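PDB 4CEM: regulator of nonsense transcripts 2 from Homo sapiens, which acts in nonsense-mediated mRNA decay, which degrades transcripts carrying premature stop codons, and is represented here by its first MIF4G domain. Local coordinates for residues E7-I12 with A214-L220; L206-K212 with D302-N307. One frame throughout, in Å; residues are numbered along the deposited sequence.

Contact 1 (E7-I12 with A214-L220); sequences EKEESI and AAEKFNL
In this all-helical MIF4G construct, the N-terminal helix 6-33 packs obliquely across the end of the short helix 209-218. The axes of 7-12 and 214-218 approach to 10.6 Å with a crossing angle of -126°, closer to antiparallel than parallel. Lys8 lies opposite Phe218 (CA-CA 7.4 Å), and Ser11 opposite Ala214 (5.8 Å). After Phe218 the chain leaves the helix through Asn219, with phi/psi 53/45, and becomes extended at Leu220.

The Phe218 side chain (chi1 m) fills the space between the helices. Lys8 CA makes an off-centre CH-pi contact, 4.2 Å from the ring centroid, and Ser11 OG is 3.3 Å from Phe218 CE2. That hydroxyl, in an m rotamer, donates back to Glu7 O at 3.1 Å, so its polarity is satisfied within its own helix; the same carbonyl accepts Ser11 N at 3.3 Å. Glu7, with chi1 and chi2 both t, reaches out to the salt bridge Lys217 NZ to Glu7 OE1, 2.9 Å. Phe222 covers Ala214 from the following loop, and Leu220 CD1 lies 4.0 Å from Ser11 O. Phe218 O, at the C-terminal end of the helix, finds its donor through water: an all-t Lys8 places NZ 2.9 Å from water 1, which donates to Phe218 O at 2.9 Å.

Contact 2 (L206-K212 with D302-N307); sequences LVPRKVK and DLLDEN
Two helix ends meet here on the surface of the MIF4G domain: Pro208, the N-cap residue of helix 209-218, sits against the Schellman motif that closes helix 283-303, where Asp305 has positive phi (59/32). Pro208 and Leu303 have their CA atoms only 4.1 Å apart, a fit so tight that Pro208 CA rests 3.3 Å from Asp302 O, which also accepts Arg209 N (2.9 Å). On the side of helices 189-204 and 230-259, Leu206 (m, t) is the bump: it pushes into a hollow lined by Leu303 and Leu304 and bordered by Cys196 and Gln237, with CD2 3.4 Å from Leu304 CD2 and CD1 4.3 Å from Leu303 CB. Next to it the Pro208 ring presses its CG on Leu303 CD2 at 4.2 Å.

Arg209 lays its guanidinium along 305-307, with Glu306 O over one face. Asp305 fits between two cations, OD1 2.7 Å from Arg209 NE and OD2 2.9 Å from Lys212 NZ. At the far edge, Arg209 NH1 donates to Asn307 OD1, 2.9 Å away.

How the contacts relate
Helix 209-218 is shared: contact 2 takes its first turn and the residues leading into it, contact 1 its last turn and the exit from it. Only Ser213 separates the two segments on this helix, and its OG hydrogen-bonds Arg209 O, one turn back. The contact centres lie about 14 Å apart, on the same side of the chain's centre, contact 2 about 17 Å from it and contact 1 about 25 Å. In sequence the segments alternate (7-12, 206-212, 214-220, 302-307). Through its two ends, helix 209-218 brings the chain's N-terminal helix and the end of helix 283-303 together in one region. The chain stands alone in the assembly.

Contact 1 (E7-I12 with A214-L220)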
loop_
_atom_site.group_PDB
_atom_site.type_symbol
_atom_site.label_atom_id
_atom_site.label_comp_id
_atom_site.label_asym_id
_atom_site.label_seq_id
_atom_site.Cartn_x
_atom_site.Cartn_y
_atom_site.Cartn_z
ATOM N N GLU A 7 19.073 -13.146 14.750
ATOM C CA GLU A 7 18.010 -12.246 15.207
ATOM C C GLU A 7 18.447 -10.780 15.311
ATOM O O GLU A 7 17.661 -9.872 15.050
ATOM C CB GLU A 7 17.477 -12.710 16.560
ATOM C CG GLU A 7 16.035 -12.311 16.808
ATOM C CD GLU A 7 15.656 -12.344 18.275
ATOM O OE1 GLU A 7 16.259 -13.130 19.037
ATOM O OE2 GLU A 7 14.748 -11.579 18.663
ATOM N N LYS A 8 19.697 -10.549 15.696
ATOM C CA LYS A 8 20.213 -9.189 15.787
ATOM C C LYS A 8 20.394 -8.559 14.397
ATOM O O LYS A 8 20.108 -7.378 14.207
ATOM C CB LYS A 8 21.523 -9.144 16.593
ATOM C CG LYS A 8 22.176 -7.768 16.629
ATOM C CD LYS A 8 23.076 -7.572 17.836
ATOM C CE LYS A 8 23.538 -6.121 17.942
ATOM N NZ LYS A 8 24.068 -5.774 19.293
ATOM N N GLU A 9 20.860 -9.339 13.428
ATOM C CA GLU A 9 21.128 -8.798 12.095
ATOM C C GLU A 9 19.840 -8.400 11.380
ATOM O O GLU A 9 19.803 -7.393 10.671
ATOM C CB GLU A 9 21.942 -9.785 11.260
ATOM C CG GLU A 9 23.385 -9.914 11.737
ATOM C CD GLU A 9 24.221 -10.878 10.902
ATOM O OE1 GLU A 9 23.669 -11.894 10.420
ATOM O OE2 GLU A 9 25.438 -10.623 10.735
ATOM N N GLU A 10 18.787 -9.182 11.583
ATOM C CA GLU A 10 17.476 -8.840 11.051
ATOM C C GLU A 10 16.952 -7.544 11.667
ATOM O O GLU A 10 16.400 -6.700 10.959
ATOM C CB GLU A 10 16.484 -9.978 11.286
ATOM C CG GLU A 10 16.687 -11.156 10.343
ATOM C CD GLU A 10 16.087 -12.455 10.860
ATOM O OE1 GLU A 10 15.221 -12.411 11.772
ATOM O OE2 GLU A 10 16.486 -13.524 10.342
ATOM N N SER A 11 17.142 -7.386 12.978
ATOM C CA SER A 11 16.706 -6.181 13.679
ATOM C C SER A 11 17.454 -4.944 13.199
ATOM O O SER A 11 16.858 -3.889 13.001
ATOM C CB SER A 11 16.867 -6.335 15.190
ATOM O OG SER A 11 15.968 -7.302 15.710
ATOM N N ILE A 12 18.755 -5.066 13.002
ATOM C CA ILE A 12 19.524 -3.962 12.439
ATOM C C ILE A 12 19.007 -3.604 11.050
ATOM O O ILE A 12 18.901 -2.434 10.720
ATOM C CB ILE A 12 21.031 -4.280 12.405
ATOM C CG1 ILE A 12 21.623 -4.093 13.799
ATOM C CG2 ILE A 12 21.768 -3.385 11.422
ATOM C CD1 ILE A 12 23.006 -4.680 13.941
ATOM N N ALA A 214 12.248 -5.259 18.884
ATOM C CA ALA A 214 13.619 -5.019 18.456
ATOM C C ALA A 214 14.200 -3.854 19.242
ATOM O O ALA A 214 15.367 -3.879 19.627
ATOM C CB ALA A 214 13.678 -4.745 16.958
ATOM N N ALA A 215 13.376 -2.840 19.493
ATOM C CA ALA A 215 13.846 -1.615 20.143
ATOM C C ALA A 215 14.298 -1.902 21.566
ATOM O O ALA A 215 15.380 -1.494 21.966
ATOM C CB ALA A 215 12.758 -0.550 20.135
ATOM N N GLU A 216 13.468 -2.618 22.316
ATOM C CA GLU A 216 13.767 -2.927 23.705
ATOM C C GLU A 216 14.944 -3.897 23.809
ATOM O O GLU A 216 15.868 -3.660 24.580
ATOM C CB GLU A 216 12.522 -3.495 24.406
ATOM C CG GLU A 216 12.704 -3.901 25.866
ATOM C CD GLU A 216 13.041 -2.742 26.799
ATOM O OE1 GLU A 216 12.697 -1.582 26.483
ATOM O OE2 GLU A 216 13.646 -3.000 27.870
ATOM N N LYS A 217 14.915 -4.961 23.015
ATOM C CA LYS A 217 15.906 -6.030 23.106
ATOM C C LYS A 217 17.310 -5.584 22.709
ATOM O O LYS A 217 18.290 -6.028 23.311
ATOM C CB LYS A 217 15.484 -7.203 22.225
ATOM C CG LYS A 217 16.152 -8.526 22.538
ATOM C CD LYS A 217 15.574 -9.621 21.647
ATOM C CE LYS A 217 15.801 -11.026 22.195
ATOM N NZ LYS A 217 16.908 -11.731 21.499
ATOM N N PHE A 218 17.406 -4.710 21.706
ATOM C CA PHE A 218 18.703 -4.337 21.126
ATOM C C PHE A 218 19.056 -2.863 21.298
ATOM O O PHE A 218 20.076 -2.391 20.784
ATOM C CB PHE A 218 18.728 -4.727 19.657
ATOM C CG PHE A 218 18.514 -6.192 19.423
ATOM C CD1 PHE A 218 19.533 -7.114 19.697
ATOM C CD2 PHE A 218 17.303 -6.668 18.935
ATOM C CE1 PHE A 218 19.347 -8.478 19.475
ATOM C CE2 PHE A 218 17.112 -8.028 18.710
ATOM C CZ PHE A 218 18.137 -8.935 18.986
ATOM N N ASN A 219 18.216 -2.146 22.042
ATOM C CA ASN A 219 18.430 -0.728 22.344
ATOM C C ASN A 219 18.662 0.102 21.086
ATOM O O ASN A 219 19.555 0.950 21.011
ATOM C CB ASN A 219 19.562 -0.578 23.357
ATOM C CG ASN A 219 19.234 -1.246 24.677
ATOM O OD1 ASN A 219 18.389 -0.764 25.431
ATOM N ND2 ASN A 219 19.885 -2.361 24.956
ATOM N N LEU A 220 17.826 -0.174 20.095
ATOM C CA LEU A 220 17.780 0.577 18.868
ATOM C C LEU A 220 16.628 1.573 18.954
ATOM O O LEU A 220 15.513 1.211 19.330
ATOM C CB LEU A 220 17.540 -0.371 17.705
ATOM C CG LEU A 220 18.592 -1.467 17.526
ATOM C CD1 LEU A 220 18.083 -2.513 16.528
ATOM C CD2 LEU A 220 19.939 -0.880 17.102
HETATM O O HOH W 1 22.289 -4.263 21.032
#

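Contact 2 (L206-K212 with D302-N307)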
loop_
_atom_site.group_PDB
_atom_site.type_symbol
_atom_site.label_atom_id
_atom_site.label_comp_id
_atom_site.label_asym_id
_atom_site.label_seq_id
_atom_site.Cartn_x
_atom_site.Cartn_y
_atom_site.Cartn_z
ATOM N N LEU A 206 0.946 3.215 13.227
ATOM C CA LEU A 206 1.327 1.879 13.651
ATOM C C LEU A 206 2.721 1.842 14.257
ATOM O O LEU A 206 3.629 2.529 13.797
ATOM C CB LEU A 206 1.287 0.905 12.479
ATOM C CG LEU A 206 -0.077 0.605 11.843
ATOM C CD1 LEU A 206 0.057 -0.674 11.028
ATOM C CD2 LEU A 206 -1.208 0.462 12.855
ATOM N N VAL A 207 2.869 1.055 15.315
ATOM C CA VAL A 207 4.172 0.673 15.826
ATOM C C VAL A 207 4.105 -0.825 16.095
ATOM O O VAL A 207 3.678 -1.232 17.169
ATOM C CB VAL A 207 4.540 1.425 17.118
ATOM C CG1 VAL A 207 5.977 1.100 17.518
ATOM C CG2 VAL A 207 4.360 2.923 16.932
ATOM N N PRO A 208 4.500 -1.650 15.109
ATOM C CA PRO A 208 4.373 -3.110 15.213
ATOM C C PRO A 208 5.132 -3.744 16.373
ATOM O O PRO A 208 6.106 -3.178 16.882
ATOM C CB PRO A 208 4.981 -3.616 13.901
ATOM C CG PRO A 208 4.929 -2.463 12.966
ATOM C CD PRO A 208 5.054 -1.234 13.810
ATOM N N ARG A 209 4.699 -4.947 16.744
ATOM C CA ARG A 209 5.325 -5.710 17.819
ATOM C C ARG A 209 6.799 -6.008 17.532
ATOM O O ARG A 209 7.625 -5.893 18.432
ATOM C CB ARG A 209 4.551 -7.004 18.071
ATOM C CG ARG A 209 4.940 -7.740 19.353
ATOM C CD ARG A 209 3.805 -8.612 19.895
ATOM N NE ARG A 209 2.629 -7.819 20.281
ATOM C CZ ARG A 209 1.515 -8.321 20.820
ATOM N NH1 ARG A 209 1.401 -9.623 21.054
ATOM N NH2 ARG A 209 0.507 -7.512 21.130
ATOM N N LYS A 210 7.134 -6.367 16.291
ATOM C CA LYS A 210 8.540 -6.594 15.916
ATOM C C LYS A 210 9.410 -5.371 16.230
ATOM O O LYS A 210 10.500 -5.500 16.793
ATOM C CB LYS A 210 8.693 -6.905 14.422
ATOM C CG LYS A 210 8.026 -8.182 13.941
ATOM C CD LYS A 210 8.661 -8.685 12.646
ATOM C CE LYS A 210 8.002 -9.969 12.159
ATOM N NZ LYS A 210 8.893 -10.760 11.259
ATOM N N VAL A 211 8.935 -4.191 15.843
ATOM C CA VAL A 211 9.691 -2.961 16.057
ATOM C C VAL A 211 9.844 -2.703 17.548
ATOM O O VAL A 211 10.942 -2.387 18.019
ATOM C CB VAL A 211 9.015 -1.734 15.401
ATOM C CG1 VAL A 211 9.752 -0.449 15.772
ATOM C CG2 VAL A 211 8.925 -1.901 13.884
ATOM N N LYS A 212 8.746 -2.848 18.293
ATOM C CA LYS A 212 8.790 -2.650 19.734
ATOM C C LYS A 212 9.787 -3.610 20.349
ATOM O O LYS A 212 10.671 -3.206 21.110
ATOM C CB LYS A 212 7.415 -2.848 20.359
ATOM C CG LYS A 212 6.453 -1.705 20.089
ATOM C CD LYS A 212 5.255 -1.814 21.009
ATOM C CE LYS A 212 4.197 -0.763 20.720
ATOM N NZ LYS A 212 3.112 -0.837 21.739
ATOM N N ASP A 302 0.644 -8.552 14.476
ATOM C CA ASP A 302 1.922 -7.963 14.797
ATOM C C ASP A 302 1.957 -6.483 14.426
ATOM O O ASP A 302 2.237 -5.631 15.275
ATOM C CB ASP A 302 3.039 -8.691 14.072
ATOM C CG ASP A 302 4.379 -8.105 14.387
ATOM O OD1 ASP A 302 4.676 -7.002 13.874
ATOM O OD2 ASP A 302 5.122 -8.738 15.164
ATOM N N LEU A 303 1.680 -6.194 13.157
ATOM C CA LEU A 303 1.665 -4.823 12.656
ATOM C C LEU A 303 0.766 -3.942 13.537
ATOM O O LEU A 303 1.124 -2.817 13.872
ATOM C CB LEU A 303 1.217 -4.801 11.186
ATOM C CG LEU A 303 2.222 -5.317 10.134
ATOM C CD1 LEU A 303 1.532 -5.995 8.961
ATOM C CD2 LEU A 303 3.141 -4.210 9.623
ATOM N N LEU A 304 -0.385 -4.468 13.941
ATOM C CA LEU A 304 -1.280 -3.726 14.819
ATOM C C LEU A 304 -0.982 -3.926 16.318
ATOM O O LEU A 304 -1.663 -3.340 17.156
ATOM C CB LEU A 304 -2.729 -4.092 14.509
ATOM C CG LEU A 304 -3.149 -3.886 13.053
ATOM C CD1 LEU A 304 -4.603 -4.282 12.828
ATOM C CD2 LEU A 304 -2.917 -2.444 12.638
ATOM N N ASP A 305 0.035 -4.730 16.645
ATOM C CA ASP A 305 0.427 -5.034 18.034
ATOM C C ASP A 305 -0.699 -5.674 18.865
ATOM O O ASP A 305 -0.773 -5.481 20.079
ATOM C CB ASP A 305 0.969 -3.779 18.739
ATOM C CG ASP A 305 1.612 -4.085 20.107
ATOM O OD1 ASP A 305 2.174 -5.195 20.291
ATOM O OD2 ASP A 305 1.546 -3.202 20.997
ATOM N N GLU A 306 -1.553 -6.454 18.204
ATOM C CA GLU A 306 -2.651 -7.156 18.861
ATOM C C GLU A 306 -2.258 -8.600 19.144
ATOM O O GLU A 306 -1.425 -9.176 18.436
ATOM C CB GLU A 306 -3.899 -7.116 17.975
ATOM C CG GLU A 306 -4.528 -5.738 17.851
ATOM C CD GLU A 306 -5.186 -5.268 19.136
ATOM O OE1 GLU A 306 -5.272 -6.053 20.105
ATOM O OE2 GLU A 306 -5.632 -4.105 19.184
ATOM N N ASN A 307 -2.839 -9.178 20.191
ATOM C CA ASN A 307 -2.656 -10.605 20.469
ATOM C C ASN A 307 -3.560 -11.422 19.553
ATOM O O ASN A 307 -4.595 -10.934 19.089
ATOM C CB ASN A 307 -2.954 -10.940 21.940
ATOM C CG ASN A 307 -1.762 -10.702 22.854
ATOM O OD1 ASN A 307 -0.624 -11.027 22.510
ATOM N ND2 ASN A 307 -2.022 -10.149 24.037
#